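Long-range contacts in citrate synthase (Metallosphaera sedula, PDB 6ABX), which probably catalyses the condensation of oxaloacetate with acetyl-CoA and water to give citrate and CoA, a step of the tricarboxylic acid cycle: residues K65-S73 against P142-N151; I94-M102 against M119-I130. All coordinates share one frame; numbering follows the deposited sequence.

Contact 1: residues K65-S73 against P142-N151; sequences KSRLAEERS and PDPSLSHSEN
Arg72, on the type I turn Ala69-Arg72 that follows the end of helix 58-69, reaches into the Pro142-Ser147 loop leading into helix 148-157 and grips a main-chain carbonyl there. Its CB lies 3.7 Å from CB of Pro142, and the two side chains run past each other in opposite directions. CG is anti to the carbonyl carbon (chi1 -70°), and from there the chain is extended as far as NE, which carries the guanidinium across to the loop. On the way CD passes the amide of Asn151, 3.6 Å from ND2. NE donates to a water at 3.2 Å that also hydrogen-bonds ND1 of His148. At the tip, NH1 and NH2 both donate to O of Leu146, end-on and each at 2.9 Å; the oxygen lies in the guanidinium plane, while both donors reach it from one face of its own carbonyl plane. CB of Asn151 covers one guanidinium face, with the amide nearly parallel to it (13° between planes), and CA of Ala69 lies over the guanidinium centre. The acceptor loop is itself braced: a type I turn runs from Asp143 to Leu146, and OD1 of Asp143 closes an Asx turn by accepting from N of Ser145, while Asp143 OD2 forms a salt bridge with Arg160. Beside the arginine, CB of Ala69 rests against O of Pro144. Glu44 of helix 43-52 accepts from N of His148. Asn151 also secures the loop's start, its OD1 taking a nearly straight bond (174°) from N of Asp143 at 2.9 Å.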
loop_
_atom_site.group_PDB
_atom_site.type_symbol
_atom_site.label_atom_id
_atom_site.label_comp_id
_atom_site.label_asym_id
_atom_site.label_seq_id
_atom_site.Cartn_x
_atom_site.Cartn_y
_atom_site.Cartn_z
ATOM N N LYS A 65 1.637 -21.306 19.655
ATOM C CA LYS A 65 2.796 -20.567 20.291
ATOM C C LYS A 65 4.110 -21.072 19.685
ATOM O O LYS A 65 4.966 -20.308 19.317
ATOM C CB LYS A 65 2.843 -20.763 21.809
ATOM C CG LYS A 65 1.836 -19.925 22.568
ATOM C CD LYS A 65 1.658 -20.436 23.989
ATOM C CE LYS A 65 2.870 -20.296 24.874
ATOM N NZ LYS A 65 2.603 -20.947 26.178
ATOM N N SER A 66 4.201 -22.390 19.485
ATOM C CA SER A 66 5.384 -23.013 18.866
ATOM C C SER A 66 5.559 -22.585 17.420
ATOM O O SER A 66 6.647 -22.289 17.006
ATOM C CB SER A 66 5.341 -24.513 18.966
ATOM O OG SER A 66 5.493 -24.883 20.309
ATOM N N ARG A 67 4.468 -22.538 16.669
ATOM C CA ARG A 67 4.511 -22.179 15.319
ATOM C C ARG A 67 5.023 -20.760 15.146
ATOM O O ARG A 67 5.862 -20.535 14.275
ATOM C CB ARG A 67 3.148 -22.325 14.671
ATOM C CG ARG A 67 3.201 -22.048 13.181
ATOM C CD ARG A 67 1.885 -22.272 12.503
ATOM N NE ARG A 67 2.052 -22.074 11.067
ATOM C CZ ARG A 67 1.055 -22.085 10.203
ATOM N NH1 ARG A 67 -0.188 -22.266 10.636
ATOM N NH2 ARG A 67 1.325 -21.916 8.917
ATOM N N LEU A 68 4.473 -19.809 15.914
ATOM C CA LEU A 68 4.987 -18.429 15.858
ATOM C C LEU A 68 6.476 -18.377 16.237
ATOM O O LEU A 68 7.301 -17.763 15.487
ATOM C CB LEU A 68 4.171 -17.516 16.788
ATOM C CG LEU A 68 2.894 -16.903 16.226
ATOM C CD1 LEU A 68 2.028 -16.361 17.359
ATOM C CD2 LEU A 68 3.228 -15.812 15.240
ATOM N N ALA A 69 6.836 -18.996 17.351
ATOM C CA ALA A 69 8.173 -18.878 17.927
ATOM C C ALA A 69 9.226 -19.382 16.925
ATOM O O ALA A 69 10.341 -18.856 16.829
ATOM C CB ALA A 69 8.239 -19.620 19.229
ATOM N N GLU A 70 8.869 -20.445 16.176
ATOM C CA GLU A 70 9.778 -21.044 15.220
ATOM C C GLU A 70 9.801 -20.312 13.853
ATOM O O GLU A 70 10.548 -20.750 12.961
ATOM C CB GLU A 70 9.422 -22.523 15.036
ATOM C CG GLU A 70 9.633 -23.353 16.264
ATOM C CD GLU A 70 11.048 -23.528 16.781
ATOM O OE1 GLU A 70 11.187 -23.924 17.953
ATOM O OE2 GLU A 70 12.026 -23.326 15.991
ATOM N N GLU A 71 9.144 -19.138 13.696
ATOM C CA GLU A 71 9.093 -18.426 12.439
ATOM C C GLU A 71 9.701 -17.008 12.557
ATOM O O GLU A 71 9.556 -16.186 11.663
ATOM C CB GLU A 71 7.664 -18.332 11.936
ATOM C CG GLU A 71 7.111 -19.701 11.624
ATOM C CD GLU A 71 7.297 -20.181 10.211
ATOM O OE1 GLU A 71 6.691 -21.225 9.936
ATOM O OE2 GLU A 71 8.013 -19.485 9.384
ATOM N N ARG A 72 10.460 -16.789 13.623
ATOM C CA ARG A 72 10.970 -15.439 14.005
ATOM C C ARG A 72 12.250 -14.984 13.288
ATOM O O ARG A 72 12.550 -13.766 13.372
ATOM C CB ARG A 72 11.211 -15.361 15.501
ATOM C CG ARG A 72 9.947 -15.364 16.334
ATOM C CD ARG A 72 10.319 -15.469 17.794
ATOM N NE ARG A 72 9.172 -15.521 18.652
ATOM C CZ ARG A 72 9.142 -16.055 19.858
ATOM N NH1 ARG A 72 10.280 -16.419 20.453
ATOM N NH2 ARG A 72 7.979 -16.160 20.485
ATOM N N SER A 73 13.008 -15.895 12.656
ATOM C CA SER A 73 14.315 -15.566 12.054
ATOM C C SER A 73 14.116 -14.774 10.779
ATOM O O SER A 73 13.146 -15.054 10.050
ATOM C CB SER A 73 15.134 -16.805 11.686
ATOM O OG SER A 73 15.489 -17.457 12.849
ATOM N N PRO A 142 16.410 -14.078 17.916
ATOM C CA PRO A 142 15.256 -14.552 18.659
ATOM C C PRO A 142 15.503 -15.882 19.358
ATOM O O PRO A 142 16.232 -16.740 18.829
ATOM C CB PRO A 142 14.131 -14.754 17.621
ATOM C CG PRO A 142 14.746 -14.447 16.286
ATOM C CD PRO A 142 16.151 -13.903 16.502
ATOM N N ASP A 143 14.860 -16.010 20.509
ATOM C CA ASP A 143 14.936 -17.206 21.342
ATOM C C ASP A 143 13.582 -17.896 21.294
ATOM O O ASP A 143 12.599 -17.429 21.873
ATOM C CB ASP A 143 15.377 -16.893 22.762
ATOM C CG ASP A 143 15.461 -18.089 23.688
ATOM O OD1 ASP A 143 14.984 -19.198 23.298
ATOM O OD2 ASP A 143 16.062 -17.937 24.764
ATOM N N PRO A 144 13.493 -19.003 20.538
ATOM C CA PRO A 144 12.223 -19.671 20.305
ATOM C C PRO A 144 11.659 -20.403 21.530
ATOM O O PRO A 144 10.467 -20.681 21.541
ATOM C CB PRO A 144 12.510 -20.554 19.072
ATOM C CG PRO A 144 13.965 -20.845 19.203
ATOM C CD PRO A 144 14.609 -19.614 19.792
ATOM N N SER A 145 12.380 -20.428 22.655
ATOM C CA SER A 145 11.833 -20.925 23.909
ATOM C C SER A 145 11.015 -19.864 24.654
ATOM O O SER A 145 10.327 -20.178 25.621
ATOM C CB SER A 145 12.946 -21.459 24.817
ATOM O OG SER A 145 13.703 -20.381 25.340
ATOM N N LEU A 146 11.078 -18.610 24.201
ATOM C CA LEU A 146 10.408 -17.537 24.862
ATOM C C LEU A 146 9.093 -17.223 24.144
ATOM O O LEU A 146 9.053 -17.313 22.962
ATOM C CB LEU A 146 11.319 -16.298 24.874
ATOM C CG LEU A 146 12.644 -16.440 25.617
ATOM C CD1 LEU A 146 13.417 -15.112 25.548
ATOM C CD2 LEU A 146 12.352 -16.832 27.067
ATOM N N SER A 147 8.110 -16.766 24.913
ATOM C CA SER A 147 6.866 -16.266 24.315
ATOM C C SER A 147 7.095 -14.915 23.632
ATOM O O SER A 147 8.144 -14.323 23.703
ATOM C CB SER A 147 5.782 -16.194 25.335
ATOM O OG SER A 147 5.386 -17.545 25.646
ATOM N N HIS A 148 6.094 -14.508 22.859
ATOM C CA HIS A 148 6.257 -13.376 21.930
ATOM C C HIS A 148 6.790 -12.149 22.656
ATOM O O HIS A 148 7.735 -11.532 22.157
ATOM C CB HIS A 148 4.938 -13.079 21.222
ATOM C CG HIS A 148 4.989 -11.918 20.319
ATOM N ND1 HIS A 148 5.289 -12.057 18.988
ATOM C CD2 HIS A 148 4.811 -10.588 20.556
ATOM C CE1 HIS A 148 5.246 -10.856 18.421
ATOM N NE2 HIS A 148 4.971 -9.945 19.352
ATOM N N SER A 149 6.089 -11.703 23.695
ATOM C CA SER A 149 6.436 -10.406 24.333
ATOM C C SER A 149 7.745 -10.541 25.134
ATOM O O SER A 149 8.564 -9.608 25.123
ATOM C CB SER A 149 5.287 -9.936 25.187
ATOM O OG SER A 149 4.139 -9.682 24.376
ATOM N N GLU A 150 7.940 -11.693 25.775
ATOM C CA GLU A 150 9.204 -11.916 26.525
ATOM C C GLU A 150 10.397 -11.842 25.544
ATOM O O GLU A 150 11.438 -11.210 25.800
ATOM C CB GLU A 150 9.194 -13.245 27.283
ATOM C CG GLU A 150 10.461 -13.327 28.123
ATOM C CD GLU A 150 10.627 -14.431 29.148
ATOM O OE1 GLU A 150 9.735 -15.342 29.189
ATOM O OE2 GLU A 150 11.667 -14.364 29.891
ATOM N N ASN A 151 10.250 -12.501 24.393
ATOM C CA ASN A 151 11.287 -12.514 23.396
ATOM C C ASN A 151 11.561 -11.104 22.848
ATOM O O ASN A 151 12.722 -10.766 22.524
ATOM C CB ASN A 151 10.949 -13.429 22.218
ATOM C CG ASN A 151 12.052 -13.451 21.195
ATOM O OD1 ASN A 151 13.146 -13.958 21.496
ATOM N ND2 ASN A 151 11.772 -12.977 19.998
HETATM O O HOH W 1 6.179 -14.714 18.014
#

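Contact 2: residues I94-M102 against M119-I130; sequences ILRTTVSMM and MTAKIPTIISLI
Met102, Ile126 and Leu95 bury the most surface where helix 91-105 packs on helix 112-134, two neighbours in the largely helical body of the citrate synthase fold. The short segments cross at 136° between their N-to-C directions, well away from strictly antiparallel, with axes 10.8 Å apart, and no hydrogen bond joins them. Met102 bends at its last torsion (chi3 -89°), which turns the methyl toward Ile126: CE and CD1 of that isoleucine meet tip to tip at 3.6 Å. The sulfur of Met102 is 3.9 Å from CG of Met119 and equally far from CD of Lys122, whose aliphatic chain crosses the methionine obliquely. Ile126 CD1 also lies 3.5 Å from OG1 of Thr98, a van der Waals contact, the two side chains sliding past each other in opposite directions. One branch of Leu95 does the work on its side: the side chain crosses that of Ile123 at about a right angle, with CD1 3.9 Å from CG2, and CD1 lies a little farther from CG2 of Ile126. At the two ends of the contact, Ile94 meets Ile130 tip to tip and Val99 crosses Met119. Helix 198-209 covers Val99 and Met119, helix 324-343 lies over Leu95 and Ile123, and helix 76-85 touches Ile94 and Ile130; Ile94, together with Arg96, Thr97, Ser100 and Met101 of the same segment, also meets the second subunit, so the helix serves the dimer interface.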
loop_
_atom_site.group_PDB
_atom_site.type_symbol
_atom_site.label_atom_id
_atom_site.label_comp_id
_atom_site.label_asym_id
_atom_site.label_seq_id
_atom_site.Cartn_x
_atom_site.Cartn_y
_atom_site.Cartn_z
ATOM N N ILE A 94 12.190 1.536 6.726
ATOM C CA ILE A 94 12.923 0.311 6.834
ATOM C C ILE A 94 11.933 -0.857 6.900
ATOM O O ILE A 94 12.086 -1.823 6.237
ATOM C CB ILE A 94 13.859 0.333 8.052
ATOM C CG1 ILE A 94 14.938 1.404 7.892
ATOM C CG2 ILE A 94 14.479 -1.042 8.251
ATOM C CD1 ILE A 94 15.779 1.612 9.149
ATOM N N LEU A 95 10.894 -0.715 7.725
ATOM C CA LEU A 95 9.936 -1.796 7.875
ATOM C C LEU A 95 9.168 -2.023 6.560
ATOM O O LEU A 95 8.978 -3.180 6.169
ATOM C CB LEU A 95 8.952 -1.442 8.991
ATOM C CG LEU A 95 7.995 -2.587 9.341
ATOM C CD1 LEU A 95 8.765 -3.748 9.927
ATOM C CD2 LEU A 95 6.872 -2.129 10.276
ATOM N N ARG A 96 8.790 -0.924 5.868
ATOM C CA ARG A 96 8.104 -1.021 4.547
ATOM C C ARG A 96 8.987 -1.871 3.622
ATOM O O ARG A 96 8.532 -2.825 2.939
ATOM C CB ARG A 96 7.828 0.372 3.992
ATOM C CG ARG A 96 7.017 0.443 2.703
ATOM C CD ARG A 96 7.039 1.884 2.210
ATOM N NE ARG A 96 8.357 2.381 1.832
ATOM C CZ ARG A 96 8.845 3.577 2.044
ATOM N NH1 ARG A 96 8.077 4.533 2.548
ATOM N NH2 ARG A 96 10.090 3.863 1.678
ATOM N N THR A 97 10.275 -1.522 3.559
ATOM C CA THR A 97 11.206 -2.157 2.623
ATOM C C THR A 97 11.469 -3.628 2.983
ATOM O O THR A 97 11.439 -4.528 2.099
ATOM C CB THR A 97 12.527 -1.398 2.522
ATOM O OG1 THR A 97 12.244 -0.019 2.276
ATOM C CG2 THR A 97 13.380 -2.028 1.439
ATOM N N THR A 98 11.613 -3.939 4.285
ATOM C CA THR A 98 11.912 -5.320 4.694
ATOM C C THR A 98 10.702 -6.249 4.559
ATOM O O THR A 98 10.888 -7.387 4.192
ATOM C CB THR A 98 12.559 -5.389 6.090
ATOM O OG1 THR A 98 11.679 -4.764 7.018
ATOM C CG2 THR A 98 13.885 -4.667 6.140
ATOM N N VAL A 99 9.468 -5.803 4.840
ATOM C CA VAL A 99 8.305 -6.610 4.567
ATOM C C VAL A 99 8.140 -6.827 3.062
ATOM O O VAL A 99 7.744 -7.914 2.636
ATOM C CB VAL A 99 7.040 -6.043 5.251
ATOM C CG1 VAL A 99 5.780 -6.844 4.909
ATOM C CG2 VAL A 99 7.234 -5.965 6.762
ATOM N N SER A 100 8.485 -5.821 2.250
ATOM C CA SER A 100 8.499 -5.981 0.790
ATOM C C SER A 100 9.484 -7.081 0.381
ATOM O O SER A 100 9.166 -7.949 -0.434
ATOM C CB SER A 100 8.774 -4.668 0.113
ATOM O OG SER A 100 8.673 -4.797 -1.321
ATOM N N MET A 101 10.671 -7.069 0.991
ATOM C CA MET A 101 11.692 -8.095 0.735
ATOM C C MET A 101 11.223 -9.469 1.201
ATOM O O MET A 101 11.422 -10.452 0.508
ATOM C CB MET A 101 13.025 -7.763 1.398
ATOM C CG MET A 101 13.664 -6.569 0.845
ATOM S SD MET A 101 15.074 -5.968 1.865
ATOM C CE MET A 101 16.265 -7.287 1.649
ATOM N N MET A 102 10.570 -9.537 2.352
ATOM C CA MET A 102 10.042 -10.769 2.861
ATOM C C MET A 102 9.086 -11.425 1.849
ATOM O O MET A 102 9.138 -12.652 1.616
ATOM C CB MET A 102 9.301 -10.452 4.174
ATOM C CG MET A 102 9.451 -11.410 5.256
ATOM S SD MET A 102 8.351 -10.743 6.582
ATOM C CE MET A 102 9.486 -9.669 7.441
ATOM N N MET A 119 4.977 -12.855 9.112
ATOM C CA MET A 119 5.177 -11.409 9.284
ATOM C C MET A 119 5.086 -11.030 10.772
ATOM O O MET A 119 5.891 -10.227 11.303
ATOM C CB MET A 119 4.162 -10.604 8.465
ATOM C CG MET A 119 4.443 -10.624 6.974
ATOM S SD MET A 119 3.251 -9.634 6.056
ATOM C CE MET A 119 2.091 -10.889 5.528
ATOM N N THR A 120 4.115 -11.591 11.488
ATOM C CA THR A 120 3.881 -11.276 12.862
ATOM C C THR A 120 5.073 -11.734 13.725
ATOM O O THR A 120 5.524 -11.023 14.605
ATOM C CB THR A 120 2.579 -11.919 13.362
ATOM O OG1 THR A 120 1.480 -11.448 12.563
ATOM C CG2 THR A 120 2.322 -11.650 14.822
ATOM N N ALA A 121 5.646 -12.886 13.406
ATOM C CA ALA A 121 6.812 -13.394 14.088
ATOM C C ALA A 121 8.049 -12.550 13.809
ATOM O O ALA A 121 8.892 -12.356 14.711
ATOM C CB ALA A 121 7.087 -14.853 13.726
ATOM N N LYS A 122 8.228 -12.108 12.580
ATOM C CA LYS A 122 9.491 -11.529 12.170
ATOM C C LYS A 122 9.575 -10.030 12.380
ATOM O O LYS A 122 10.683 -9.544 12.571
ATOM C CB LYS A 122 9.762 -11.777 10.696
ATOM C CG LYS A 122 9.928 -13.256 10.327
ATOM C CD LYS A 122 9.933 -13.520 8.852
ATOM C CE LYS A 122 10.248 -14.989 8.581
ATOM N NZ LYS A 122 10.457 -15.272 7.149
ATOM N N ILE A 123 8.444 -9.310 12.399
ATOM C CA ILE A 123 8.544 -7.870 12.538
ATOM C C ILE A 123 9.316 -7.484 13.798
ATOM O O ILE A 123 10.139 -6.553 13.743
ATOM C CB ILE A 123 7.170 -7.199 12.363
ATOM C CG1 ILE A 123 6.830 -7.246 10.868
ATOM C CG2 ILE A 123 7.210 -5.798 12.919
ATOM C CD1 ILE A 123 5.383 -7.000 10.501
ATOM N N PRO A 124 9.042 -8.063 14.982
ATOM C CA PRO A 124 9.819 -7.711 16.177
ATOM C C PRO A 124 11.312 -7.947 16.005
ATOM O O PRO A 124 12.125 -7.181 16.579
ATOM C CB PRO A 124 9.258 -8.567 17.324
ATOM C CG PRO A 124 7.823 -8.868 16.817
ATOM C CD PRO A 124 7.934 -8.975 15.318
ATOM N N THR A 125 11.693 -8.961 15.245
ATOM C CA THR A 125 13.102 -9.217 15.021
ATOM C C THR A 125 13.750 -8.037 14.286
ATOM O O THR A 125 14.820 -7.579 14.611
ATOM C CB THR A 125 13.299 -10.519 14.252
ATOM O OG1 THR A 125 12.497 -11.511 14.912
ATOM C CG2 THR A 125 14.756 -10.920 14.134
ATOM N N ILE A 126 13.035 -7.529 13.293
ATOM C CA ILE A 126 13.506 -6.370 12.485
ATOM C C ILE A 126 13.581 -5.132 13.371
ATOM O O ILE A 126 14.582 -4.386 13.374
ATOM C CB ILE A 126 12.571 -6.150 11.280
ATOM C CG1 ILE A 126 12.677 -7.311 10.283
ATOM C CG2 ILE A 126 12.812 -4.809 10.615
ATOM C CD1 ILE A 126 11.577 -7.398 9.273
ATOM N N ILE A 127 12.521 -4.874 14.151
ATOM C CA ILE A 127 12.482 -3.693 14.975
ATOM C C ILE A 127 13.654 -3.710 15.968
ATOM O O ILE A 127 14.317 -2.691 16.195
ATOM C CB ILE A 127 11.146 -3.584 15.726
ATOM C CG1 ILE A 127 10.016 -3.333 14.721
ATOM C CG2 ILE A 127 11.200 -2.482 16.776
ATOM C CD1 ILE A 127 8.646 -3.387 15.350
ATOM N N SER A 128 13.838 -4.865 16.596
ATOM C CA SER A 128 14.889 -5.057 17.612
ATOM C C SER A 128 16.295 -4.813 17.004
ATOM O O SER A 128 17.122 -4.125 17.631
ATOM C CB SER A 128 14.732 -6.414 18.264
ATOM O OG SER A 128 13.492 -6.511 18.950
ATOM N N LEU A 129 16.540 -5.328 15.798
ATOM C CA LEU A 129 17.816 -5.101 15.110
ATOM C C LEU A 129 18.005 -3.632 14.746
ATOM O O LEU A 129 19.098 -3.094 14.955
ATOM C CB LEU A 129 17.893 -6.005 13.896
ATOM C CG LEU A 129 19.168 -5.893 13.070
ATOM C CD1 LEU A 129 20.399 -6.130 13.930
ATOM C CD2 LEU A 129 19.063 -6.911 11.947
ATOM N N ILE A 130 16.928 -2.914 14.372
ATOM C CA ILE A 130 17.054 -1.475 14.206
ATOM C C ILE A 130 17.543 -0.860 15.520
ATOM O O ILE A 130 18.482 -0.063 15.504
ATOM C CB ILE A 130 15.747 -0.806 13.726
ATOM C CG1 ILE A 130 15.316 -1.276 12.350
ATOM C CG2 ILE A 130 15.898 0.731 13.807
ATOM C CD1 ILE A 130 13.919 -0.834 11.945
#

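How the contacts relate
Contact 2 is nested along the chain inside the loop that contact 1 closes: 65-73 comes first, then 94-102 and 119-130, and finally 142-151. Their centres are 15 Å apart, on the same side of the chain's centre, with contact 1 farther out. Helix 112-134 is shared: it is one partner in contact 2, and it also touches Leu68 and His148 of contact 1. The two contacts also touch directly, O of Arg72 lying 2.7 Å from OG1 of Thr125 in a probable hydrogen bond, while O of Leu68 packs on CB of Ala121. Helix 112-134 thus links a partly buried outer turn to the buried interior beside the subunit interface.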